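Long-range contact in 70 KDA protein (Xanthomonas sp., PDB 4B2N), which cleaves the polymer chains of natural rubber latex with dioxygen as a processive oxygenase carrying two covalently attached c-type hemes: residues Y367-W373 against N387-A391. Residues are numbered along the deposited sequence; the frame is centred on the assembly and turned at random.
With HEC (heme c), chain D.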
loop_
_atom_site.group_PDB
_atom_site.type_symbol
_atom_site.label_atom_id
_atom_site.label_comp_id
_atom_site.label_asym_id
_atom_site.label_seq_id
_atom_site.Cartn_x
_atom_site.Cartn_y
_atom_site.Cartn_z
ATOM N N TYR A 367 10.959 9.286 -22.928
ATOM C CA TYR A 367 10.507 9.432 -21.514
ATOM C C TYR A 367 10.625 10.914 -21.063
ATOM O O TYR A 367 9.663 11.515 -20.547
ATOM C CB TYR A 367 11.299 8.470 -20.594
ATOM C CG TYR A 367 10.866 8.667 -19.126
ATOM C CD1 TYR A 367 11.368 9.696 -18.386
ATOM C CD2 TYR A 367 9.929 7.839 -18.536
ATOM C CE1 TYR A 367 10.933 9.935 -17.085
ATOM C CE2 TYR A 367 9.500 8.071 -17.253
ATOM C CZ TYR A 367 9.991 9.099 -16.544
ATOM O OH TYR A 367 9.533 9.311 -15.273
ATOM N N HIS A 368 11.800 11.500 -21.277
ATOM C CA HIS A 368 12.115 12.832 -20.756
ATOM C C HIS A 368 11.729 13.978 -21.694
ATOM O O HIS A 368 11.594 15.141 -21.266
ATOM C CB HIS A 368 13.605 12.877 -20.486
ATOM C CG HIS A 368 14.036 12.011 -19.347
ATOM N ND1 HIS A 368 14.382 10.686 -19.507
ATOM C CD2 HIS A 368 14.120 12.295 -17.987
ATOM C CE1 HIS A 368 14.714 10.189 -18.288
ATOM N NE2 HIS A 368 14.573 11.177 -17.371
ATOM N N GLU A 369 11.471 13.683 -22.969
ATOM C CA GLU A 369 11.333 14.806 -23.885
ATOM C C GLU A 369 10.099 14.844 -24.732
ATOM O O GLU A 369 9.768 15.917 -25.238
ATOM C CB GLU A 369 12.583 14.933 -24.804
ATOM C CG GLU A 369 13.889 15.130 -24.022
ATOM C CD GLU A 369 15.131 15.226 -24.894
ATOM O OE1 GLU A 369 15.012 15.531 -26.098
ATOM O OE2 GLU A 369 16.239 15.014 -24.386
ATOM N N ARG A 370 9.426 13.705 -24.913
ATOM C CA ARG A 370 8.299 13.670 -25.862
ATOM C C ARG A 370 7.069 14.293 -25.206
ATOM O O ARG A 370 6.620 13.839 -24.157
ATOM C CB ARG A 370 8.011 12.240 -26.340
ATOM C CG ARG A 370 7.462 12.133 -27.784
ATOM C CD ARG A 370 6.013 12.540 -27.941
ATOM N NE ARG A 370 5.281 11.648 -28.866
ATOM C CZ ARG A 370 3.973 11.753 -29.112
ATOM N NH1 ARG A 370 3.270 12.732 -28.546
ATOM N NH2 ARG A 370 3.362 10.901 -29.943
ATOM N N ASP A 371 6.537 15.352 -25.809
ATOM C CA ASP A 371 5.350 15.990 -25.272
ATOM C C ASP A 371 4.145 15.165 -25.683
ATOM O O ASP A 371 3.891 15.000 -26.862
ATOM C CB ASP A 371 5.226 17.415 -25.792
ATOM C CG ASP A 371 4.015 18.184 -25.206
ATOM O OD1 ASP A 371 3.056 17.614 -24.545
ATOM O OD2 ASP A 371 4.032 19.411 -25.429
ATOM N N LEU A 372 3.382 14.657 -24.717
ATOM C CA LEU A 372 2.243 13.813 -25.074
ATOM C C LEU A 372 1.100 14.576 -25.698
ATOM O O LEU A 372 0.233 13.982 -26.363
ATOM C CB LEU A 372 1.768 12.920 -23.879
ATOM C CG LEU A 372 2.834 11.891 -23.454
ATOM C CD1 LEU A 372 2.401 11.210 -22.163
ATOM C CD2 LEU A 372 3.186 10.859 -24.514
ATOM N N TRP A 373 1.122 15.893 -25.474
ATOM C CA TRP A 373 0.179 16.848 -26.040
ATOM C C TRP A 373 0.725 17.513 -27.280
ATOM O O TRP A 373 0.122 18.455 -27.761
ATOM C CB TRP A 373 -0.131 17.938 -25.017
ATOM C CG TRP A 373 -0.999 17.484 -23.886
ATOM C CD1 TRP A 373 -2.381 17.669 -23.737
ATOM C CD2 TRP A 373 -0.574 16.721 -22.694
ATOM N NE1 TRP A 373 -2.816 17.121 -22.554
ATOM C CE2 TRP A 373 -1.784 16.516 -21.891
ATOM C CE3 TRP A 373 0.649 16.222 -22.229
ATOM C CZ2 TRP A 373 -1.758 15.826 -20.673
ATOM C CZ3 TRP A 373 0.664 15.503 -21.007
ATOM C CH2 TRP A 373 -0.513 15.313 -20.252
ATOM N N ASN A 387 6.667 19.849 -19.454
ATOM C CA ASN A 387 6.912 19.584 -20.884
ATOM C C ASN A 387 6.076 18.429 -21.487
ATOM O O ASN A 387 6.336 17.955 -22.607
ATOM C CB ASN A 387 8.442 19.430 -21.144
ATOM C CG ASN A 387 8.948 18.020 -20.920
ATOM O OD1 ASN A 387 9.933 17.601 -21.522
ATOM N ND2 ASN A 387 8.311 17.298 -20.023
ATOM N N GLY A 388 5.049 17.984 -20.755
ATOM C CA GLY A 388 4.104 16.996 -21.275
ATOM C C GLY A 388 4.671 15.579 -21.374
ATOM O O GLY A 388 4.005 14.658 -21.963
ATOM N N SER A 389 5.897 15.404 -20.860
ATOM C CA SER A 389 6.545 14.084 -20.946
ATOM C C SER A 389 6.250 13.225 -19.726
ATOM O O SER A 389 5.695 13.723 -18.733
ATOM C CB SER A 389 8.048 14.242 -21.070
ATOM O OG SER A 389 8.584 14.703 -19.846
ATOM N N CYS A 390 6.581 11.927 -19.801
ATOM C CA CYS A 390 6.469 11.053 -18.582
ATOM C C CYS A 390 7.144 11.697 -17.400
ATOM O O CYS A 390 6.632 11.685 -16.264
ATOM C CB CYS A 390 7.237 9.775 -18.818
ATOM S SG CYS A 390 6.855 8.907 -20.350
ATOM N N ALA A 391 8.311 12.254 -17.693
ATOM C CA ALA A 391 9.133 12.940 -16.688
ATOM C C ALA A 391 8.442 14.087 -15.990
ATOM O O ALA A 391 8.689 14.282 -14.814
ATOM C CB ALA A 391 10.439 13.390 -17.290
HETATM FE FE HEC D . 2.015 7.810 -15.716
HETATM C CHA HEC D . 0.548 5.710 -13.397
HETATM C CHB HEC D . 4.157 5.194 -16.851
HETATM C CHC HEC D . 3.120 9.699 -18.341
HETATM C CHD HEC D . 0.848 10.535 -14.024
HETATM N NA HEC D . 2.364 5.901 -15.143
HETATM C C1A HEC D . 1.551 5.141 -14.266
HETATM C C2A HEC D . 1.956 3.738 -14.242
HETATM C C3A HEC D . 3.024 3.593 -15.248
HETATM C C4A HEC D . 3.189 4.912 -15.823
HETATM C CMA HEC D . 3.773 2.317 -15.564
HETATM C CAA HEC D . 1.477 2.642 -13.292
HETATM C CBA HEC D . 2.377 2.913 -12.031
HETATM C CGA HEC D . 1.902 2.071 -10.836
HETATM O O1A HEC D . 0.827 1.434 -10.982
HETATM O O2A HEC D . 2.554 1.948 -9.735
HETATM N NB HEC D . 3.409 7.455 -17.327
HETATM C C1B HEC D . 4.175 6.413 -17.648
HETATM C C2B HEC D . 5.016 6.567 -18.840
HETATM C C3B HEC D . 4.674 7.928 -19.293
HETATM C C4B HEC D . 3.701 8.363 -18.304
HETATM C CMB HEC D . 5.979 5.550 -19.407
HETATM C CAB HEC D . 5.170 8.675 -20.513
HETATM C CBB HEC D . 4.750 8.120 -21.726
HETATM N NC HEC D . 2.119 9.721 -16.046
HETATM C C1C HEC D . 2.458 10.376 -17.264
HETATM C C2C HEC D . 2.129 11.796 -17.314
HETATM C C3C HEC D . 1.478 12.037 -16.051
HETATM C C4C HEC D . 1.403 10.729 -15.341
HETATM C CMC HEC D . 2.407 12.790 -18.431
HETATM C CAC HEC D . 0.931 13.367 -15.625
HETATM C CBC HEC D . 0.080 14.122 -16.347
HETATM N ND HEC D . 1.006 8.073 -14.031
HETATM C C1D HEC D . 0.535 9.196 -13.499
HETATM C C2D HEC D . -0.283 9.098 -12.298
HETATM C C3D HEC D . -0.393 7.671 -12.110
HETATM C C4D HEC D . 0.396 7.147 -13.222
HETATM C CMD HEC D . -0.893 10.204 -11.474
HETATM C CAD HEC D . -1.132 6.949 -11.007
HETATM C CBD HEC D . -2.491 6.581 -11.622
HETATM C CGD HEC D . -3.367 5.803 -10.669
HETATM O O1D HEC D . -4.519 6.165 -10.398
HETATM O O2D HEC D . -2.841 4.831 -10.169
HETATM O O HOH W 1 8.428 18.246 -24.520
HETATM O O HOH W 2 7.003 11.458 -22.739
#
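The ring of Tyr367 lies against the start of the heme-attachment turn, with CB of Cys390 over one face, 3.5 Å from the ring centroid and 23° off its normal, a CH-pi contact displaced toward the CD2-CE2 rim. SG of the same cysteine stands obliquely to the ring, a sulfur-aromatic contact. With chi1 at 178° the Tyr367 ring swings away from its own backbone N and runs alongside the turn, where CE1 meets Ala391 CB at 3.5 Å; its OH is hydrogen-bonded to Gly395 O. His368 brings CD2 obliquely to the same methyl, at an angle to the tyrosine rather than opposite it.

Backbone bonds join the two segments at both ends. Ala391 N donates to Tyr367 O at 3.2 Å, and Leu372 N to Gly388 O at 2.8 Å, both nearly straight. Between them Ser389 OG gives a weak bond to His368 O. Water 2 accepts from Cys390 N and lies 2.8 Å from Arg370 O, bridging the two, while water 1 connects Glu369 O and Asn387 O.

The arrangement belongs to the c-type heme site: helix 357-369 ends beside the CXXCH motif of heme c, in which Cys390 and Cys393 are the thioether cysteines and His394 is an axial iron ligand. Cys390 SG is bonded to CAB of the heme, and Leu372 CD1 approaches the heme vinyl-derived carbon CBB at 3.9 Å.

Gly388, at positive phi, packs close to Asp371 and Trp373. Asp371 OD1 accepts from Trp373 N at 2.8 Å, from above the carboxylate plane, forming an Asx turn; its OD2 pairs with Lys383. Gly388 O meets the indole of Trp373 at its edge, near CZ3.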